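Local structure of ribulose-1,5-bisphosphate carboxylase/oxygenase large subunit (Rhodopseudomonas palustris, 3QFW) at residues L133-K139 with V160-D166. The protein is a Rubisco-like protein related to the Rubisco large chain, a group that generally does not fix CO2, and probably binds magnesium. Numbering follows the deposited sequence.
Sequences LTASALK and VDLIKDD
A135 to L138 pair in parallel with L162 to D165, the strand axes 29° apart: L162 N bonds T134 O, S136 N bonds L162 O, K164 N bonds S136 O and L138 N bonds K164 O. D166 N extends the ladder with a longer bond to L138 O (3.2 Å). At the other end D161 and T134 grip each other. D161 OD2 takes T134 N on its anti lone pair (2.8 Å), and D161 N donates to T134 OG1 (3.0 Å). With chi1 at 69°, OG1 is tucked back over its own backbone, near both N and C. OG1 in turn donates to a water, which donates to D161 OD2 (2.6 Å). D161 OD1 forms a salt bridge with R131. An alanine in place of D161 would probably leave T134 N and this water without their acceptor, and R131 without this carboxylate as a salt-bridge partner. Beyond, L138 CD2 packs on I163 CG2 (3.6 Å). On the face of A135 and A137, K164 CG lies against A137 CB, and its bent chain brings NZ back to D165 O. K139 NZ makes a salt bridge with E35 of the second subunit. Helix 145-157 links the strands in a beta-alpha-beta unit of the TIM-barrel catalytic domain. Strand 339-341 lies beside 133-138, strand 200-202 beside 162-165, and helix 353-366 packs on T134 and V160.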
loop_
_atom_site.group_PDB
_atom_site.type_symbol
_atom_site.label_atom_id
_atom_site.label_comp_id
_atom_site.label_asym_id
_atom_site.label_seq_id
_atom_site.Cartn_x
_atom_site.Cartn_y
_atom_site.Cartn_z
ATOM N N LEU B 133 -5.815 26.231 -12.425
ATOM C CA LEU B 133 -4.624 26.516 -11.638
ATOM C C LEU B 133 -3.387 25.856 -12.239
ATOM O O LEU B 133 -3.485 25.043 -13.160
ATOM C CB LEU B 133 -4.817 26.088 -10.179
ATOM C CG LEU B 133 -5.711 26.996 -9.332
ATOM C CD1 LEU B 133 -7.185 26.932 -9.747
ATOM C CD2 LEU B 133 -5.554 26.656 -7.865
ATOM N N THR B 134 -2.226 26.228 -11.715
ATOM C CA THR B 134 -0.953 25.717 -12.200
ATOM C C THR B 134 -0.095 25.195 -11.050
ATOM O O THR B 134 -0.145 25.712 -9.928
ATOM C CB THR B 134 -0.150 26.808 -12.948
ATOM O OG1 THR B 134 0.300 27.796 -12.012
ATOM C CG2 THR B 134 -1.008 27.487 -14.019
ATOM N N ALA B 135 0.683 24.154 -11.326
ATOM C CA ALA B 135 1.626 23.636 -10.341
ATOM C C ALA B 135 2.921 23.231 -11.015
ATOM O O ALA B 135 2.940 22.937 -12.213
ATOM C CB ALA B 135 1.022 22.436 -9.599
ATOM N N SER B 136 3.998 23.196 -10.237
ATOM C CA SER B 136 5.247 22.597 -10.685
ATOM C C SER B 136 5.894 21.812 -9.555
ATOM O O SER B 136 5.576 22.010 -8.378
ATOM C CB SER B 136 6.222 23.663 -11.179
ATOM O OG SER B 136 7.267 23.075 -11.930
ATOM N N ALA B 137 6.809 20.921 -9.913
ATOM C CA ALA B 137 7.523 20.153 -8.906
ATOM C C ALA B 137 8.971 20.607 -8.824
ATOM O O ALA B 137 9.537 21.102 -9.804
ATOM C CB ALA B 137 7.436 18.654 -9.198
ATOM N N LEU B 138 9.553 20.461 -7.639
ATOM C CA LEU B 138 10.968 20.718 -7.432
ATOM C C LEU B 138 11.761 19.443 -7.720
ATOM O O LEU B 138 11.608 18.437 -7.030
ATOM C CB LEU B 138 11.226 21.169 -5.996
ATOM C CG LEU B 138 10.508 22.431 -5.519
ATOM C CD1 LEU B 138 10.909 22.725 -4.086
ATOM C CD2 LEU B 138 10.791 23.639 -6.437
ATOM N N LYS B 139 12.578 19.506 -8.763
ATOM C CA LYS B 139 13.418 18.406 -9.210
ATOM C C LYS B 139 14.691 19.036 -9.738
ATOM O O LYS B 139 14.664 20.186 -10.197
ATOM C CB LYS B 139 12.728 17.654 -10.347
ATOM C CG LYS B 139 11.332 17.163 -10.016
ATOM C CD LYS B 139 10.709 16.425 -11.187
ATOM C CE LYS B 139 9.433 15.710 -10.759
ATOM N NZ LYS B 139 8.780 14.976 -11.882
ATOM N N VAL B 160 3.080 30.663 -10.620
ATOM C CA VAL B 160 2.595 29.295 -10.409
ATOM C C VAL B 160 1.831 29.215 -9.088
ATOM O O VAL B 160 2.308 29.706 -8.067
ATOM C CB VAL B 160 3.768 28.302 -10.388
ATOM C CG1 VAL B 160 3.281 26.870 -10.120
ATOM C CG2 VAL B 160 4.530 28.370 -11.695
ATOM N N ASP B 161 0.654 28.594 -9.098
ATOM C CA ASP B 161 -0.159 28.492 -7.883
ATOM C C ASP B 161 0.389 27.553 -6.790
ATOM O O ASP B 161 0.337 27.883 -5.597
ATOM C CB ASP B 161 -1.594 28.097 -8.237
ATOM C CG ASP B 161 -2.242 29.075 -9.190
ATOM O OD1 ASP B 161 -2.471 30.234 -8.778
ATOM O OD2 ASP B 161 -2.528 28.684 -10.345
ATOM N N LEU B 162 0.905 26.386 -7.181
ATOM C CA LEU B 162 1.403 25.431 -6.188
ATOM C C LEU B 162 2.730 24.796 -6.589
ATOM O O LEU B 162 2.908 24.319 -7.711
ATOM C CB LEU B 162 0.351 24.359 -5.844
ATOM C CG LEU B 162 0.679 23.296 -4.775
ATOM C CD1 LEU B 162 1.524 23.862 -3.644
ATOM C CD2 LEU B 162 -0.585 22.645 -4.201
ATOM N N ILE B 163 3.666 24.841 -5.653
ATOM C CA ILE B 163 4.968 24.234 -5.812
ATOM C C ILE B 163 5.029 23.047 -4.866
ATOM O O ILE B 163 4.812 23.182 -3.663
ATOM C CB ILE B 163 6.078 25.234 -5.490
ATOM C CG1 ILE B 163 5.972 26.433 -6.451
ATOM C CG2 ILE B 163 7.447 24.560 -5.561
ATOM C CD1 ILE B 163 7.024 27.476 -6.251
ATOM N N LYS B 164 5.286 21.878 -5.434
ATOM C CA LYS B 164 5.334 20.651 -4.654
ATOM C C LYS B 164 6.733 20.066 -4.722
ATOM O O LYS B 164 7.450 20.262 -5.703
ATOM C CB LYS B 164 4.329 19.637 -5.213
ATOM C CG LYS B 164 4.672 19.167 -6.630
ATOM C CD LYS B 164 3.599 18.267 -7.229
ATOM C CE LYS B 164 3.646 16.847 -6.693
ATOM N NZ LYS B 164 4.939 16.108 -6.968
ATOM N N ASP B 165 7.114 19.337 -3.677
ATOM C CA ASP B 165 8.316 18.522 -3.721
ATOM C C ASP B 165 8.162 17.450 -4.786
ATOM O O ASP B 165 7.061 16.972 -5.059
ATOM C CB ASP B 165 8.536 17.818 -2.385
ATOM C CG ASP B 165 9.303 18.659 -1.388
ATOM O OD1 ASP B 165 9.805 19.738 -1.769
ATOM O OD2 ASP B 165 9.409 18.225 -0.219
ATOM N N ASP B 166 9.272 17.082 -5.404
ATOM C CA ASP B 166 9.353 15.785 -6.045
ATOM C C ASP B 166 8.799 14.797 -5.013
ATOM O O ASP B 166 9.040 14.939 -3.810
ATOM C CB ASP B 166 10.811 15.472 -6.378
ATOM C CG ASP B 166 10.989 14.124 -7.045
ATOM O OD1 ASP B 166 10.423 13.126 -6.565
ATOM O OD2 ASP B 166 11.700 14.062 -8.060
HETATM O O HOH W 1 -1.234 30.247 -11.993
#